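Local coordinates for protein NADP-dependent alcohol dehydrogenase (Entamoeba histolytica, PDB 2OUI) that probably catalyses the zinc- and NADP-dependent interconversion of alcohols with aldehydes or ketones, as a tetrameric alcohol dehydrogenase, at residues 171-176 with 250-255; 180-185 with 238-243. The protein carries 1 engineered substitution. All coordinates share one frame; numbering follows the deposited sequence. Where two conformers were deposited one is given.

Contact 1: residues 171-176 with 250-255; sequences CVIGIG and AQAVKM. With EDO (1,2-ethanediol), chain J.
In the Rossmann-type domain, Ile173 and Cys171 of strand 170-173 meet Met255 and Ala252 on the last turns of helix 248-255, which packs on one face of the parallel sheet. Strand and helix segments run nearly antiparallel, at 167°, with their axes 10.4 Å apart, a separation filled mainly by side chains. Ile173 and Met255 reach toward each other tip to tip, CD1 of Ile173 lying 3.7 Å from CE of Met255. The isoleucine gets there with CG1 opposite its carbonyl carbon (chi1 -54°) and an extended outer chain; the same CD1 lies 4.2 Å from the backbone N of Ala252 and 4.3 Å from its CB. Met255, by contrast, is bent at its thioether (chi3 67°), which turns CE toward Ile173 while SD stays beside Cys171. The two sulfurs, SG of Cys171 and SD of Met255, are 3.6 Å apart, and CB of Cys171 is almost as near to that SD. Val239 of the neighbouring strand touches Ile173, Ala252 and Met255, and Ile227 of helix 223-230 packs on Cys171.

Beyond the strand, the chain enters a glycine-containing turn that fits the GxGxxG pattern of dinucleotide-binding folds. Here the backbone N of Ile175 donates a nearly straight hydrogen bond of 2.9 Å to O2 of an ethanediol, probably from the crystallisation liquor, which is also hydrogen-bonded to the backbone N atoms of Ser199 and Arg200. Between strand and helix the chemistry is thus apolar: methyl groups and polarisable sulfurs join the two by dispersion and burial, while the strand's backbone hydrogen-bonds to its sheet neighbours.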
loop_
_atom_site.group_PDB
_atom_site.type_symbol
_atom_site.label_atom_id
_atom_site.label_comp_id
_atom_site.label_asym_id
_atom_site.label_seq_id
_atom_site.Cartn_x
_atom_site.Cartn_y
_atom_site.Cartn_z
ATOM N N CYS A 171 21.263 -0.331 -1.322
ATOM C CA CYS A 171 22.341 -0.180 -2.313
ATOM C C CYS A 171 21.796 0.569 -3.525
ATOM O O CYS A 171 20.746 0.212 -4.040
ATOM C CB CYS A 171 22.861 -1.538 -2.770
ATOM S SG CYS A 171 24.224 -1.403 -3.955
ATOM N N VAL A 172 22.502 1.614 -3.952
ATOM C CA VAL A 172 22.211 2.280 -5.230
ATOM C C VAL A 172 23.285 1.864 -6.229
ATOM O O VAL A 172 24.480 2.087 -5.985
ATOM C CB VAL A 172 22.257 3.822 -5.072
ATOM C CG1 VAL A 172 22.028 4.482 -6.431
ATOM C CG2 VAL A 172 21.213 4.279 -4.056
ATOM N N ILE A 173 22.875 1.220 -7.324
ATOM C CA ILE A 173 23.842 0.787 -8.345
ATOM C C ILE A 173 23.790 1.774 -9.505
ATOM O O ILE A 173 22.781 1.867 -10.209
ATOM C CB ILE A 173 23.559 -0.645 -8.860
ATOM C CG1 ILE A 173 23.484 -1.621 -7.691
ATOM C CG2 ILE A 173 24.643 -1.073 -9.849
ATOM C CD1 ILE A 173 22.953 -3.008 -8.055
ATOM N N GLY A 174 24.872 2.532 -9.660
ATOM C CA GLY A 174 25.008 3.482 -10.743
ATOM C C GLY A 174 24.852 4.844 -10.137
ATOM O O GLY A 174 23.794 5.176 -9.604
ATOM N N ILE A 175 25.918 5.631 -10.187
ATOM C CA ILE A 175 25.983 6.924 -9.521
ATOM C C ILE A 175 26.247 8.090 -10.496
ATOM O O ILE A 175 27.057 8.944 -10.201
ATOM C CB ILE A 175 27.062 6.896 -8.393
ATOM C CG1 ILE A 175 26.824 5.722 -7.437
ATOM C CG2 ILE A 175 27.060 8.171 -7.582
ATOM C CD1 ILE A 175 25.492 5.790 -6.700
ATOM N N GLY A 176 25.591 8.099 -11.653
ATOM C CA GLY A 176 25.572 9.310 -12.459
ATOM C C GLY A 176 24.656 10.292 -11.737
ATOM O O GLY A 176 24.266 10.069 -10.596
ATOM N N ALA A 250 20.817 -8.883 -12.315
ATOM C CA ALA A 250 21.320 -10.084 -11.641
ATOM C C ALA A 250 22.137 -9.721 -10.407
ATOM O O ALA A 250 22.056 -10.415 -9.398
ATOM C CB ALA A 250 22.133 -10.989 -12.602
ATOM N N GLN A 251 22.917 -8.642 -10.487
ATOM C CA GLN A 251 23.688 -8.187 -9.320
ATOM C C GLN A 251 22.760 -7.757 -8.190
ATOM O O GLN A 251 22.998 -8.096 -7.031
ATOM C CB GLN A 251 24.629 -7.036 -9.691
ATOM C CG GLN A 251 25.627 -7.431 -10.768
ATOM C CD GLN A 251 26.565 -6.310 -11.117
ATOM O OE1 GLN A 251 27.796 -6.498 -11.180
ATOM N NE2 GLN A 251 26.008 -5.136 -11.346
ATOM N N ALA A 252 21.715 -7.006 -8.527
ATOM C CA ALA A 252 20.708 -6.560 -7.538
ATOM C C ALA A 252 20.060 -7.756 -6.838
ATOM O O ALA A 252 19.965 -7.791 -5.611
ATOM C CB ALA A 252 19.649 -5.716 -8.221
ATOM N N VAL A 253 19.655 -8.764 -7.615
ATOM C CA VAL A 253 18.966 -9.914 -7.048
ATOM C C VAL A 253 19.928 -10.689 -6.144
ATOM O O VAL A 253 19.509 -11.232 -5.122
ATOM C CB VAL A 253 18.438 -10.854 -8.165
ATOM C CG1 VAL A 253 17.992 -12.229 -7.600
ATOM C CG2 VAL A 253 17.337 -10.161 -8.977
ATOM N N LYS A 254 21.212 -10.744 -6.514
ATOM C CA LYS A 254 22.171 -11.539 -5.726
ATOM C C LYS A 254 22.571 -10.855 -4.411
ATOM O O LYS A 254 22.981 -11.525 -3.458
ATOM C CB LYS A 254 23.410 -11.898 -6.544
ATOM C CG LYS A 254 23.121 -12.841 -7.742
ATOM C CD LYS A 254 24.345 -12.994 -8.636
ATOM C CE LYS A 254 24.002 -13.853 -9.840
ATOM N NZ LYS A 254 25.199 -14.136 -10.708
ATOM N N MET A 255 22.455 -9.530 -4.351
ATOM C CA MET A 255 22.873 -8.817 -3.136
ATOM C C MET A 255 21.727 -8.500 -2.177
ATOM O O MET A 255 21.989 -8.040 -1.055
ATOM C CB MET A 255 23.569 -7.501 -3.493
ATOM C CG MET A 255 22.600 -6.507 -4.047
ATOM S SD MET A 255 23.420 -4.906 -4.315
ATOM C CE MET A 255 24.571 -5.304 -5.653
HETATM C C1 EDO J . 29.920 6.568 -11.933
HETATM O O1 EDO J . 30.731 5.391 -11.850
HETATM C C2 EDO J . 28.515 6.165 -12.353
HETATM O O2 EDO J . 28.215 4.858 -11.829
#

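Contact 2: residues 180-185 with 238-243; sequences LMSVAG and KVVIAG
Within 180-185, Ser182 alone touches the strand segment, at Val240 and Ala242. Its OG lies 3.4 Å from CG1 of Val240 and 4.0 Å from CB of Ala242, and its own CB is 3.7 Å from the same CG1 of Val240. The valine presents this methyl with CG1 opposite its backbone N (chi1 180°). These are van der Waals contacts, and the small hydroxymethyl group is consistent with the close approach of helix and strand: the CA atoms of Ser182 and Val240 are 7.1 Å apart.

The buried hydroxyl finds its polar partners off the strand. With OG beside the serine's own backbone N (chi1 -70°), it hydrogen-bonds the carbonyl O of Gly155 in helix 148-161 and, weakly, that of Val178 one turn earlier in its own helix. Val172 of strand 170-173 also touches Ser182, while Ala162 packs on Val240. Helix 177-188 therefore sits against two neighbouring strands, 170-173 and 236-241. A parallel sheet covered in this way by the helix that follows its first strand and glycine-containing turn is characteristic of the Rossmann fold, here in the zinc-binding dehydrogenase family.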
loop_
_atom_site.group_PDB
_atom_site.type_symbol
_atom_site.label_atom_id
_atom_site.label_comp_id
_atom_site.label_asym_id
_atom_site.label_seq_id
_atom_site.Cartn_x
_atom_site.Cartn_y
_atom_site.Cartn_z
ATOM N N LEU A 180 22.932 9.642 -8.061
ATOM C CA LEU A 180 23.232 10.546 -6.945
ATOM C C LEU A 180 21.932 11.024 -6.321
ATOM O O LEU A 180 21.833 11.172 -5.092
ATOM C CB LEU A 180 24.083 11.731 -7.418
ATOM C CG LEU A 180 25.542 11.442 -7.804
ATOM C CD1 LEU A 180 26.218 12.698 -8.381
ATOM C CD2 LEU A 180 26.291 10.980 -6.583
ATOM N N MET A 181 20.933 11.273 -7.170
ATOM C CA MET A 181 19.632 11.701 -6.677
ATOM C C MET A 181 18.881 10.536 -6.044
ATOM O O MET A 181 18.074 10.754 -5.156
ATOM C CB MET A 181 18.805 12.437 -7.739
ATOM C CG MET A 181 19.341 13.868 -8.047
ATOM S SD MET A 181 19.241 14.897 -6.549
ATOM C CE MET A 181 20.924 14.944 -5.924
ATOM N N SER A 182 19.195 9.302 -6.469
ATOM C CA SER A 182 18.640 8.102 -5.793
ATOM C C SER A 182 19.256 7.902 -4.401
ATOM O O SER A 182 18.573 7.435 -3.481
ATOM C CB SER A 182 18.877 6.837 -6.616
ATOM O OG SER A 182 18.069 6.830 -7.788
ATOM N N VAL A 183 20.549 8.212 -4.262
ATOM C CA VAL A 183 21.173 8.300 -2.963
ATOM C C VAL A 183 20.490 9.356 -2.116
ATOM O O VAL A 183 20.153 9.104 -0.953
ATOM C CB VAL A 183 22.711 8.549 -3.055
ATOM C CG1 VAL A 183 23.305 8.810 -1.660
ATOM C CG2 VAL A 183 23.420 7.331 -3.696
ATOM N N ALA A 184 20.325 10.554 -2.669
ATOM C CA ALA A 184 19.663 11.622 -1.910
ATOM C C ALA A 184 18.203 11.231 -1.566
ATOM O O ALA A 184 17.761 11.435 -0.433
ATOM C CB ALA A 184 19.749 12.968 -2.656
ATOM N N GLY A 185 17.497 10.626 -2.518
ATOM C CA GLY A 185 16.127 10.146 -2.318
ATOM C C GLY A 185 16.050 9.096 -1.209
ATOM O O GLY A 185 15.209 9.203 -0.311
ATOM N N LYS A 238 17.049 -3.142 0.405
ATOM C CA LYS A 238 16.429 -2.605 -0.819
ATOM C C LYS A 238 17.549 -2.187 -1.788
ATOM O O LYS A 238 18.654 -1.851 -1.361
ATOM C CB LYS A 238 15.587 -1.370 -0.489
ATOM C CG LYS A 238 14.505 -1.571 0.619
ATOM C CD LYS A 238 13.360 -2.529 0.218
ATOM C CE LYS A 238 12.658 -3.105 1.462
ATOM N NZ LYS A 238 12.126 -2.048 2.350
ATOM N N VAL A 239 17.244 -2.190 -3.081
ATOM C CA VAL A 239 18.229 -1.842 -4.111
ATOM C C VAL A 239 17.584 -0.888 -5.132
ATOM O O VAL A 239 16.455 -1.121 -5.582
ATOM C CB VAL A 239 18.772 -3.105 -4.855
ATOM C CG1 VAL A 239 19.693 -2.694 -6.011
ATOM C CG2 VAL A 239 19.508 -4.045 -3.906
ATOM N N VAL A 240 18.303 0.191 -5.473
ATOM C CA VAL A 240 17.910 1.084 -6.576
ATOM C C VAL A 240 18.915 0.870 -7.703
ATOM O O VAL A 240 20.128 0.791 -7.470
ATOM C CB VAL A 240 17.949 2.588 -6.162
ATOM C CG1 VAL A 240 17.541 3.459 -7.345
ATOM C CG2 VAL A 240 17.048 2.868 -4.942
ATOM N N ILE A 241 18.409 0.715 -8.925
ATOM C CA ILE A 241 19.275 0.594 -10.088
ATOM C C ILE A 241 19.107 1.879 -10.875
ATOM O O ILE A 241 17.997 2.222 -11.298
ATOM C CB ILE A 241 18.923 -0.606 -10.990
ATOM C CG1 ILE A 241 19.084 -1.927 -10.229
ATOM C CG2 ILE A 241 19.827 -0.589 -12.205
ATOM C CD1 ILE A 241 18.645 -3.147 -11.019
ATOM N N ALA A 242 20.204 2.620 -11.007
ATOM C CA ALA A 242 20.181 3.920 -11.661
ATOM C C ALA A 242 21.254 4.043 -12.732
ATOM O O ALA A 242 21.570 5.143 -13.194
ATOM C CB ALA A 242 20.302 5.035 -10.629
ATOM N N GLY A 243 21.777 2.908 -13.166
ATOM C CA GLY A 243 22.792 2.898 -14.212
ATOM C C GLY A 243 23.154 1.467 -14.505
ATOM O O GLY A 243 22.508 0.548 -14.002
#

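In the fold
Both contacts are buried between the six-stranded parallel sheet and its covering helices, although Ala242 of contact 2 is partly exposed. Strands 170-173 and 236-241 are neighbours, and each contact joins one of them to the helix that follows the other. The helices cover opposite faces: 248-255 packs on the side of Cys171 and Ile173, 177-188 on the side of Val172 and Val240. Contact 1 is the larger and wholly apolar between its segments; contact 2 is smaller and places a serine hydroxyl, bonded to a third helix, against methyl groups. Their centres are about 9 Å apart, and probable backbone hydrogen bonds link them, Ile173 N to Val240 O and Ile173 O to Ala242 N, both 2.8 Å.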